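Local coordinates for protein alpha-1,2-Mannosidase (PDB 1HCU) that probably removes alpha-1,2-linked mannose residues from high-mannose N-glycans as a calcium-dependent family 47 glycoside hydrolase, at residues S171-V175 against A176-S180; N194-Y197 against A198-Q202; T394-S397 against L398-Y402. All blocks are in the same frame, centred on the assembly; numbering follows the deposited sequence.

Interaction 1: residues S171-V175 against A176-S180; sequences SSNNV and AEIGS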
ATOM      1  N   SER A 171      -2.228  20.813 -14.091  1.00 17.56           N
ATOM      2  CA  SER A 171      -3.211  21.728 -13.521  1.00 19.77           C
ATOM      3  C   SER A 171      -4.070  21.095 -12.424  1.00 20.08           C
ATOM      4  O   SER A 171      -4.878  21.780 -11.793  1.00 21.07           O
ATOM      5  CB  SER A 171      -4.114  22.273 -14.625  1.00 18.75           C
ATOM      6  OG  SER A 171      -4.758  21.216 -15.308  1.00 20.81           O
ATOM      7  N   SER A 172      -3.896  19.794 -12.200  1.00 18.94           N
ATOM      8  CA  SER A 172      -4.646  19.083 -11.166  1.00 18.94           C
ATOM      9  C   SER A 172      -3.961  17.774 -10.803  1.00 18.16           C
ATOM     10  O   SER A 172      -3.077  17.306 -11.516  1.00 18.44           O
ATOM     11  CB  SER A 172      -6.077  18.783 -11.627  1.00 20.17           C
ATOM     12  OG  SER A 172      -6.086  17.777 -12.621  1.00 23.64           O
ATOM     13  N   ASN A 173      -4.396  17.182  -9.695  1.00 17.30           N
ATOM     14  CA  ASN A 173      -3.840  15.933  -9.198  1.00 15.12           C
ATOM     15  C   ASN A 173      -4.990  15.202  -8.489  1.00 16.42           C
ATOM     16  O   ASN A 173      -6.059  15.796  -8.267  1.00 16.59           O
ATOM     17  CB  ASN A 173      -2.715  16.267  -8.206  1.00 14.41           C
ATOM     18  CG  ASN A 173      -1.741  15.112  -7.985  1.00 14.28           C
ATOM     19  OD1 ASN A 173      -1.927  14.001  -8.490  1.00 13.88           O
ATOM     20  ND2 ASN A 173      -0.692  15.380  -7.219  1.00 12.05           N
ATOM     21  N   ASN A 174      -4.788  13.923  -8.154  1.00 14.64           N
ATOM     22  CA  ASN A 174      -5.815  13.158  -7.446  1.00 13.81           C
ATOM     23  C   ASN A 174      -5.516  13.146  -5.947  1.00 12.97           C
ATOM     24  O   ASN A 174      -4.368  13.327  -5.536  1.00 12.34           O
ATOM     25  CB  ASN A 174      -5.939  11.713  -7.990  1.00 14.12           C
ATOM     26  CG  ASN A 174      -4.635  10.916  -7.915  1.00 14.82           C
ATOM     27  OD1 ASN A 174      -3.842  10.903  -8.863  1.00 15.65           O
ATOM     28  ND2 ASN A 174      -4.415  10.248  -6.793  1.00 12.27           N
ATOM     29  N   VAL A 175      -6.554  12.941  -5.138  1.00 11.87           N
ATOM     30  CA  VAL A 175      -6.416  12.937  -3.688  1.00 11.21           C
ATOM     31  C   VAL A 175      -5.469  11.873  -3.153  1.00 13.54           C
ATOM     32  O   VAL A 175      -4.770  12.108  -2.168  1.00 14.43           O
ATOM     33  CB  VAL A 175      -7.802  12.803  -2.978  1.00 10.70           C
ATOM     34  CG1 VAL A 175      -8.682  13.989  -3.348  1.00  8.93           C
ATOM     35  CG2 VAL A 175      -8.481  11.493  -3.353  1.00 11.21           C
ATOM     36  N   ALA A 176      -5.422  10.704  -3.780  1.00 13.26           N
ATOM     37  CA  ALA A 176      -4.503   9.687  -3.287  1.00 14.27           C
ATOM     38  C   ALA A 176      -3.055  10.176  -3.382  1.00 13.83           C
ATOM     39  O   ALA A 176      -2.310  10.089  -2.412  1.00 15.89           O
ATOM     40  CB  ALA A 176      -4.672   8.381  -4.059  1.00 11.61           C
ATOM     41  N   GLU A 177      -2.658  10.705  -4.535  1.00 13.53           N
ATOM     42  CA  GLU A 177      -1.279  11.161  -4.713  1.00 14.59           C
ATOM     43  C   GLU A 177      -0.937  12.424  -3.921  1.00 14.04           C
ATOM     44  O   GLU A 177       0.214  12.641  -3.548  1.00 12.53           O
ATOM     45  CB  GLU A 177      -0.982  11.349  -6.207  1.00 16.29           C
ATOM     46  CG  GLU A 177      -1.301  10.082  -7.007  1.00 20.34           C
ATOM     47  CD  GLU A 177      -0.692  10.053  -8.396  1.00 21.86           C
ATOM     48  OE1 GLU A 177      -1.280   9.396  -9.279  1.00 21.26           O
ATOM     49  OE2 GLU A 177       0.376  10.670  -8.606  1.00 24.77           O
ATOM     50  N   ILE A 178      -1.946  13.246  -3.657  1.00 13.54           N
ATOM     51  CA  ILE A 178      -1.761  14.460  -2.882  1.00 12.40           C
ATOM     52  C   ILE A 178      -1.724  14.115  -1.396  1.00 13.32           C
ATOM     53  O   ILE A 178      -0.907  14.641  -0.644  1.00 13.42           O
ATOM     54  CB  ILE A 178      -2.931  15.436  -3.083  1.00 13.25           C
ATOM     55  CG1 ILE A 178      -2.956  15.951  -4.523  1.00 12.41           C
ATOM     56  CG2 ILE A 178      -2.822  16.579  -2.082  1.00 12.28           C
ATOM     57  CD1 ILE A 178      -4.181  16.787  -4.844  1.00  9.85           C
ATOM     58  N   GLY A 179      -2.622  13.219  -0.987  1.00 13.67           N
ATOM     59  CA  GLY A 179      -2.723  12.834   0.410  1.00 14.04           C
ATOM     60  C   GLY A 179      -1.890  11.666   0.903  1.00 15.74           C
ATOM     61  O   GLY A 179      -2.135  11.155   1.994  1.00 16.22           O
ATOM     62  N   SER A 180      -0.906  11.241   0.119  1.00 16.12           N
ATOM     63  CA  SER A 180      -0.059  10.133   0.530  1.00 16.08           C
ATOM     64  C   SER A 180       1.391  10.573   0.660  1.00 16.40           C
ATOM     65  O   SER A 180       2.303   9.772   0.466  1.00 16.37           O
ATOM     66  CB  SER A 180      -0.159   8.981  -0.470  1.00 16.36           C
ATOM     67  OG  SER A 180      -1.450   8.401  -0.456  1.00 19.04           O
TER
HETATM   68  O   HOH W   1       1.569  13.810  -5.929  1.00 14.13           O
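Asn173 and Glu177 meet at about a right angle: the OD1 of Asn173 comes up to the CB of Glu177 at 3.6 Å, and the amide and carboxylate planes stand 81° apart. On the same side of its amide, Asn173 runs past Ile178 in the opposite sense, its CB 3.7 Å from the CD1 of Ile178 and its ND2 3.6 Å from the CG1. With CG anti to the backbone N (chi1 -160°), the amide is carried off the strand and under the first turn of the helix, where its oxygen and nitrogen both make hydrogen bonds. OD1 accepts from the N of Asn174 at 2.9 Å, although that donor sits well above the carbonyl plane, while ND2 donates to the O of Pro155 and to a water 3.0 Å away, which gives a weak bond to the O of Glu177. A leucine here would probably leave the O of Pro155 and this water without their donor, in a buried place. Asn174, whose own side chain crosses that of Glu177 obliquely, occupies the N-cap position; a short polar side chain suits a site beside the helix's first N-H groups. The helical bonds begin at once: Ile178 N donates to Asn174 O (3.1 Å), and Gly179 N to Val175 O (2.7 Å). Ser180 closes the turn, its OG donating to the O of Ala176 at 2.7 Å and also bonding to the OG of Ser246. Ala176, small enough to let helix 245-257 come close, lies against Asp245, a predicted active-site residue. The whole is a strand-to-helix junction with an asparagine at the N-cap position: strand 172-174, paired antiparallel with 225-227, passes straight into the short helix 175-178 beside the probable active site of the family 47 domain.

Interaction 2: residues N194-Y197 against A198-Q202; sequences NPQY and AQLAQ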
ATOM      1  N   ASN A 194      14.380  19.946   9.974  1.00 17.79           N
ATOM      2  CA  ASN A 194      13.987  20.948   8.988  1.00 16.51           C
ATOM      3  C   ASN A 194      12.466  20.847   8.796  1.00 16.32           C
ATOM      4  O   ASN A 194      11.974  19.920   8.161  1.00 13.66           O
ATOM      5  CB  ASN A 194      14.703  20.681   7.660  1.00 15.57           C
ATOM      6  CG  ASN A 194      14.348  21.693   6.592  1.00 16.30           C
ATOM      7  OD1 ASN A 194      13.498  22.554   6.800  1.00 17.95           O
ATOM      8  ND2 ASN A 194      15.001  21.592   5.438  1.00 20.07           N
ATOM      9  N   PRO A 195      11.708  21.810   9.348  1.00 17.17           N
ATOM     10  CA  PRO A 195      10.243  21.880   9.282  1.00 16.73           C
ATOM     11  C   PRO A 195       9.617  22.034   7.895  1.00 17.13           C
ATOM     12  O   PRO A 195       8.434  21.723   7.709  1.00 16.66           O
ATOM     13  CB  PRO A 195       9.912  23.078  10.181  1.00 19.09           C
ATOM     14  CG  PRO A 195      11.055  23.121  11.138  1.00 19.03           C
ATOM     15  CD  PRO A 195      12.230  22.877  10.220  1.00 18.67           C
ATOM     16  N   GLN A 196      10.400  22.518   6.933  1.00 16.14           N
ATOM     17  CA  GLN A 196       9.908  22.729   5.572  1.00 16.17           C
ATOM     18  C   GLN A 196       9.165  21.511   4.982  1.00 16.01           C
ATOM     19  O   GLN A 196       8.052  21.649   4.474  1.00 15.71           O
ATOM     20  CB  GLN A 196      11.071  23.132   4.650  1.00 16.43           C
ATOM     21  CG  GLN A 196      10.661  23.511   3.216  1.00 22.00           C
ATOM     22  CD  GLN A 196      11.841  23.549   2.206  1.00 26.24           C
ATOM     23  OE1 GLN A 196      11.658  23.925   1.041  1.00 28.10           O
ATOM     24  NE2 GLN A 196      13.038  23.149   2.649  1.00 26.34           N
ATOM     25  N   TYR A 197       9.757  20.324   5.066  1.00 14.74           N
ATOM     26  CA  TYR A 197       9.141  19.126   4.495  1.00 13.66           C
ATOM     27  C   TYR A 197       7.703  18.908   4.952  1.00 12.78           C
ATOM     28  O   TYR A 197       6.803  18.777   4.123  1.00 12.13           O
ATOM     29  CB  TYR A 197      10.002  17.892   4.799  1.00 13.74           C
ATOM     30  CG  TYR A 197      11.445  18.079   4.381  1.00 13.18           C
ATOM     31  CD1 TYR A 197      11.775  18.341   3.051  1.00 13.34           C
ATOM     32  CD2 TYR A 197      12.469  18.089   5.328  1.00 14.54           C
ATOM     33  CE1 TYR A 197      13.086  18.621   2.677  1.00 13.40           C
ATOM     34  CE2 TYR A 197      13.785  18.367   4.964  1.00 13.61           C
ATOM     35  CZ  TYR A 197      14.083  18.638   3.638  1.00 14.40           C
ATOM     36  OH  TYR A 197      15.367  18.976   3.274  1.00 15.83           O
ATOM     37  N   ALA A 198       7.488  18.887   6.264  1.00 12.99           N
ATOM     38  CA  ALA A 198       6.152  18.710   6.829  1.00 13.32           C
ATOM     39  C   ALA A 198       5.204  19.842   6.412  1.00 14.87           C
ATOM     40  O   ALA A 198       4.039  19.597   6.064  1.00 12.50           O
ATOM     41  CB  ALA A 198       6.236  18.639   8.349  1.00 14.20           C
ATOM     42  N   GLN A 199       5.710  21.074   6.440  1.00 14.77           N
ATOM     43  CA  GLN A 199       4.919  22.246   6.075  1.00 17.99           C
ATOM     44  C   GLN A 199       4.342  22.136   4.667  1.00 17.24           C
ATOM     45  O   GLN A 199       3.172  22.429   4.431  1.00 16.83           O
ATOM     46  CB  GLN A 199       5.778  23.515   6.181  1.00 21.19           C
ATOM     47  CG  GLN A 199       6.038  23.947   7.617  1.00 25.65           C
ATOM     48  CD  GLN A 199       7.141  24.995   7.744  1.00 30.50           C
ATOM     49  OE1 GLN A 199       7.383  25.522   8.833  1.00 31.44           O
ATOM     50  NE2 GLN A 199       7.819  25.292   6.634  1.00 30.82           N
ATOM     51  N   LEU A 200       5.183  21.705   3.738  1.00 17.54           N
ATOM     52  CA  LEU A 200       4.794  21.545   2.352  1.00 16.08           C
ATOM     53  C   LEU A 200       3.714  20.487   2.171  1.00 14.70           C
ATOM     54  O   LEU A 200       2.687  20.739   1.547  1.00 15.85           O
ATOM     55  CB  LEU A 200       6.024  21.179   1.519  1.00 16.59           C
ATOM     56  CG  LEU A 200       6.715  22.273   0.693  1.00 19.39           C
ATOM     57  CD1 LEU A 200       6.353  23.664   1.205  1.00 18.30           C
ATOM     58  CD2 LEU A 200       8.218  22.033   0.716  1.00 13.68           C
ATOM     59  N   ALA A 201       3.951  19.304   2.716  1.00 13.49           N
ATOM     60  CA  ALA A 201       3.004  18.204   2.584  1.00 14.34           C
ATOM     61  C   ALA A 201       1.662  18.512   3.232  1.00 13.48           C
ATOM     62  O   ALA A 201       0.598  18.240   2.663  1.00 13.27           O
ATOM     63  CB  ALA A 201       3.594  16.937   3.198  1.00 15.26           C
ATOM     64  N   GLN A 202       1.723  19.076   4.431  1.00 12.15           N
ATOM     65  CA  GLN A 202       0.529  19.420   5.185  1.00 12.00           C
ATOM     66  C   GLN A 202      -0.304  20.522   4.546  1.00 11.10           C
ATOM     67  O   GLN A 202      -1.528  20.553   4.704  1.00  9.56           O
ATOM     68  CB  GLN A 202       0.925  19.803   6.607  1.00  9.96           C
ATOM     69  CG  GLN A 202       1.484  18.612   7.362  1.00 11.13           C
ATOM     70  CD  GLN A 202       1.958  18.959   8.746  1.00 10.55           C
ATOM     71  OE1 GLN A 202       2.667  18.181   9.377  1.00 11.78           O
ATOM     72  NE2 GLN A 202       1.572  20.127   9.231  1.00 10.19           N
TER
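The amide of Gln199 lies with one face over the start of its own helix, above Pro195 and Gln196. The O of Pro195 lies under its CD at 3.5 Å, the CB of Pro195 meets OE1 at 3.8 Å, and the CA of Gln196 sits 3.5 Å from NE2. Its CG, beside the backbone N (chi1 -74°), points the extended chain this way. The phenol of Tyr197 leaves on another side of the helix and rests among Leu188, Ser189 and Thr192 of helix 182-192; its OH bonds to Asn142 and Gln138, which gives a buried tyrosine the polar end-partners it needs. This is the capped first turn of helix 196-209. Asn194 makes an Asx turn, its OD1 accepting from Gln196 N at 3.1 Å, from a donor 44° out of the carbonyl plane, and Pro195, with no N-H, suits the first turn, where an N-H would have no helical carbonyl four residues back to bond to. From there the regular bonds run on, Gln199 N to Pro195 O at 3.1 Å and Ala201 N to Tyr197 O at 3.2 Å. Gln196 and Leu200 lie side by side and point the same way, CG of Gln196 touching CD2 of Leu200 at 3.8 Å. One leucine methyl thus packs against the stem of the glutamine, while its OE1 accepts from Lys145 and the leucine goes on to touch Phe148.

Interaction 3: residues T394-S397 against L398-Y402; sequences TLES and LYYAY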
ATOM      1  N   THR A 394      -4.662  -7.867   0.309  1.00 12.02           N
ATOM      2  CA  THR A 394      -5.433  -8.876   1.016  1.00 11.11           C
ATOM      3  C   THR A 394      -4.647  -9.498   2.173  1.00 11.95           C
ATOM      4  O   THR A 394      -5.180  -9.665   3.283  1.00  9.52           O
ATOM      5  CB  THR A 394      -5.925  -9.937   0.020  1.00 12.11           C
ATOM      6  OG1 THR A 394      -6.840  -9.318  -0.893  1.00 10.90           O
ATOM      7  CG2 THR A 394      -6.626 -11.076   0.735  1.00 12.64           C
ATOM      8  N   LEU A 395      -3.380  -9.820   1.913  1.00  9.77           N
ATOM      9  CA  LEU A 395      -2.510 -10.374   2.939  1.00  9.58           C
ATOM     10  C   LEU A 395      -2.393  -9.310   4.023  1.00 10.61           C
ATOM     11  O   LEU A 395      -2.275  -9.618   5.213  1.00 11.74           O
ATOM     12  CB  LEU A 395      -1.130 -10.680   2.357  1.00  9.31           C
ATOM     13  CG  LEU A 395      -1.079 -11.867   1.394  1.00  9.89           C
ATOM     14  CD1 LEU A 395       0.167 -11.748   0.541  1.00 11.13           C
ATOM     15  CD2 LEU A 395      -1.096 -13.190   2.181  1.00  8.04           C
ATOM     16  N   GLU A 396      -2.446  -8.050   3.600  1.00 10.93           N
ATOM     17  CA  GLU A 396      -2.364  -6.931   4.529  1.00 12.00           C
ATOM     18  C   GLU A 396      -3.571  -6.965   5.460  1.00 11.76           C
ATOM     19  O   GLU A 396      -3.421  -6.955   6.681  1.00 10.35           O
ATOM     20  CB  GLU A 396      -2.351  -5.603   3.763  1.00 13.61           C
ATOM     21  CG  GLU A 396      -2.176  -4.352   4.620  1.00 14.66           C
ATOM     22  CD  GLU A 396      -2.132  -3.093   3.766  1.00 15.07           C
ATOM     23  OE1 GLU A 396      -1.820  -3.217   2.565  1.00 18.56           O
ATOM     24  OE2 GLU A 396      -2.397  -1.987   4.284  1.00 15.47           O
ATOM     25  N   SER A 397      -4.768  -7.015   4.885  1.00 10.00           N
ATOM     26  CA  SER A 397      -5.964  -7.024   5.712  1.00 12.25           C
ATOM     27  C   SER A 397      -6.071  -8.251   6.612  1.00 12.41           C
ATOM     28  O   SER A 397      -6.489  -8.136   7.763  1.00 11.59           O
ATOM     29  CB  SER A 397      -7.211  -6.865   4.843  1.00 11.25           C
ATOM     30  OG  SER A 397      -7.248  -5.551   4.310  1.00 10.61           O
ATOM     31  N   LEU A 398      -5.683  -9.415   6.099  1.00 12.29           N
ATOM     32  CA  LEU A 398      -5.724 -10.626   6.895  1.00 12.48           C
ATOM     33  C   LEU A 398      -4.781 -10.449   8.080  1.00 14.16           C
ATOM     34  O   LEU A 398      -5.098 -10.842   9.205  1.00 16.80           O
ATOM     35  CB  LEU A 398      -5.293 -11.832   6.060  1.00 12.30           C
ATOM     36  CG  LEU A 398      -6.267 -12.223   4.942  1.00 13.85           C
ATOM     37  CD1 LEU A 398      -5.607 -13.253   4.030  1.00 12.01           C
ATOM     38  CD2 LEU A 398      -7.555 -12.773   5.550  1.00  9.04           C
ATOM     39  N   TYR A 399      -3.625  -9.847   7.828  1.00 12.88           N
ATOM     40  CA  TYR A 399      -2.660  -9.615   8.889  1.00 12.57           C
ATOM     41  C   TYR A 399      -3.286  -8.791  10.018  1.00 13.99           C
ATOM     42  O   TYR A 399      -3.226  -9.195  11.181  1.00 15.29           O
ATOM     43  CB  TYR A 399      -1.409  -8.928   8.329  1.00 11.27           C
ATOM     44  CG  TYR A 399      -0.483  -8.385   9.389  1.00 13.35           C
ATOM     45  CD1 TYR A 399      -0.400  -7.013   9.623  1.00 13.34           C
ATOM     46  CD2 TYR A 399       0.282  -9.236  10.187  1.00 10.66           C
ATOM     47  CE1 TYR A 399       0.412  -6.504  10.624  1.00 12.52           C
ATOM     48  CE2 TYR A 399       1.100  -8.733  11.197  1.00 10.37           C
ATOM     49  CZ  TYR A 399       1.159  -7.367  11.410  1.00 12.11           C
ATOM     50  OH  TYR A 399       1.945  -6.851  12.420  1.00 13.76           O
ATOM     51  N   TYR A 400      -3.896  -7.652   9.687  1.00 13.96           N
ATOM     52  CA  TYR A 400      -4.531  -6.821  10.713  1.00 13.12           C
ATOM     53  C   TYR A 400      -5.617  -7.588  11.468  1.00 15.17           C
ATOM     54  O   TYR A 400      -5.735  -7.456  12.697  1.00 16.11           O
ATOM     55  CB  TYR A 400      -5.159  -5.561  10.112  1.00 11.20           C
ATOM     56  CG  TYR A 400      -4.189  -4.436   9.829  1.00 10.69           C
ATOM     57  CD1 TYR A 400      -3.549  -4.336   8.593  1.00  8.89           C
ATOM     58  CD2 TYR A 400      -3.925  -3.453  10.794  1.00 10.81           C
ATOM     59  CE1 TYR A 400      -2.677  -3.289   8.318  1.00  8.81           C
ATOM     60  CE2 TYR A 400      -3.048  -2.398  10.530  1.00 10.82           C
ATOM     61  CZ  TYR A 400      -2.431  -2.324   9.285  1.00  9.79           C
ATOM     62  OH  TYR A 400      -1.596  -1.276   8.988  1.00 11.11           O
ATOM     63  N   ALA A 401      -6.413  -8.374  10.735  1.00 14.02           N
ATOM     64  CA  ALA A 401      -7.490  -9.162  11.338  1.00 13.43           C
ATOM     65  C   ALA A 401      -6.933 -10.079  12.432  1.00 13.61           C
ATOM     66  O   ALA A 401      -7.512 -10.187  13.524  1.00 14.41           O
ATOM     67  CB  ALA A 401      -8.208  -9.983  10.270  1.00 12.36           C
ATOM     68  N   TYR A 402      -5.798 -10.712  12.149  1.00 12.02           N
ATOM     69  CA  TYR A 402      -5.159 -11.597  13.116  1.00 12.99           C
ATOM     70  C   TYR A 402      -4.604 -10.816  14.316  1.00 12.56           C
ATOM     71  O   TYR A 402      -4.813 -11.204  15.463  1.00 13.26           O
ATOM     72  CB  TYR A 402      -4.028 -12.407  12.452  1.00 11.72           C
ATOM     73  CG  TYR A 402      -3.264 -13.252  13.443  1.00 12.39           C
ATOM     74  CD1 TYR A 402      -2.002 -12.870  13.893  1.00 11.64           C
ATOM     75  CD2 TYR A 402      -3.855 -14.378  14.023  1.00 13.81           C
ATOM     76  CE1 TYR A 402      -1.355 -13.572  14.900  1.00  8.20           C
ATOM     77  CE2 TYR A 402      -3.215 -15.087  15.034  1.00 11.96           C
ATOM     78  CZ  TYR A 402      -1.969 -14.676  15.471  1.00  9.82           C
ATOM     79  OH  TYR A 402      -1.360 -15.340  16.507  1.00  7.85           O
TER
HETATM   80  O   HOH W   2      -0.923  -0.935   6.515  1.00  5.43           O
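Leu398 lies alongside Thr394, one helical turn back, and the two side chains point the same way, CD1 of the leucine reaching the CG2 methyl of the threonine at 4.1 Å. Its CG packs against the O of Thr394 at 3.2 Å, the same oxygen that accepts from Leu398 N at 2.9 Å. Threonine is apt here because its methyl meets the leucine while its OG1 bonds to the OG of Ser310. Tyr399 sets out differently: with CG anti to the backbone N (chi1 168°), the ring is carried off the turn, and its OH bonds to the N of Val473. Tyr400 instead turns beside Glu396, and the two lie side by side, pointing the same way. The CG of Glu396 meets the ring edge in its plane, 3.9 Å from CE1, and CD1 of the ring comes within 3.2 Å of the Glu396 O; ring and carboxylate planes are 41° apart. A water joins the two ends, giving a bond to OE2 of Glu396 at 2.9 Å and lying 2.6 Å from OH of Tyr400, so the phenol, through this water, probably helps hold the carboxylate of an acid that lies close to the bound calcium ion. Ala401 N donates to Ser397 O at 3.0 Å, and its single methyl allows Ile333 and Trp410 to approach; Ser397 turns its OG to the O of Ser310 and the N of Gly314. Tyr402, bonded through its backbone N to Leu398 O, sends its ring away from residues 394-397, to Trp410 and Ile464. Helix 393-405 is thus wrapped on several sides: by helix 326-344 against Leu398, by helix 408-425 against Leu395 and Tyr402, and by helix 451-465 against Glu396 and Tyr399, consistent with the (alpha/alpha)7 barrel of family 47 enzymes.

In the fold
Interactions 1 and 2 follow each other along the chain, their centres about 17 Å apart and their nearest atoms about 5 Å apart without touching. Interaction 3 lies on the far side of the chain's centre from both, its centre about 26 Å from that of interaction 1 and 32 Å from that of interaction 2. Interactions 1 and 3 both come near predicted active-site residues: the Glu177 side chain is about 6 Å from that of Glu100, a predicted proton donor, and the Glu396 side chain about 5 Å from both the calcium ion and the side chain of Glu393, also predicted. The calcium is about 9 Å from the Ala176 side chain. Interaction 2 is away from these sites.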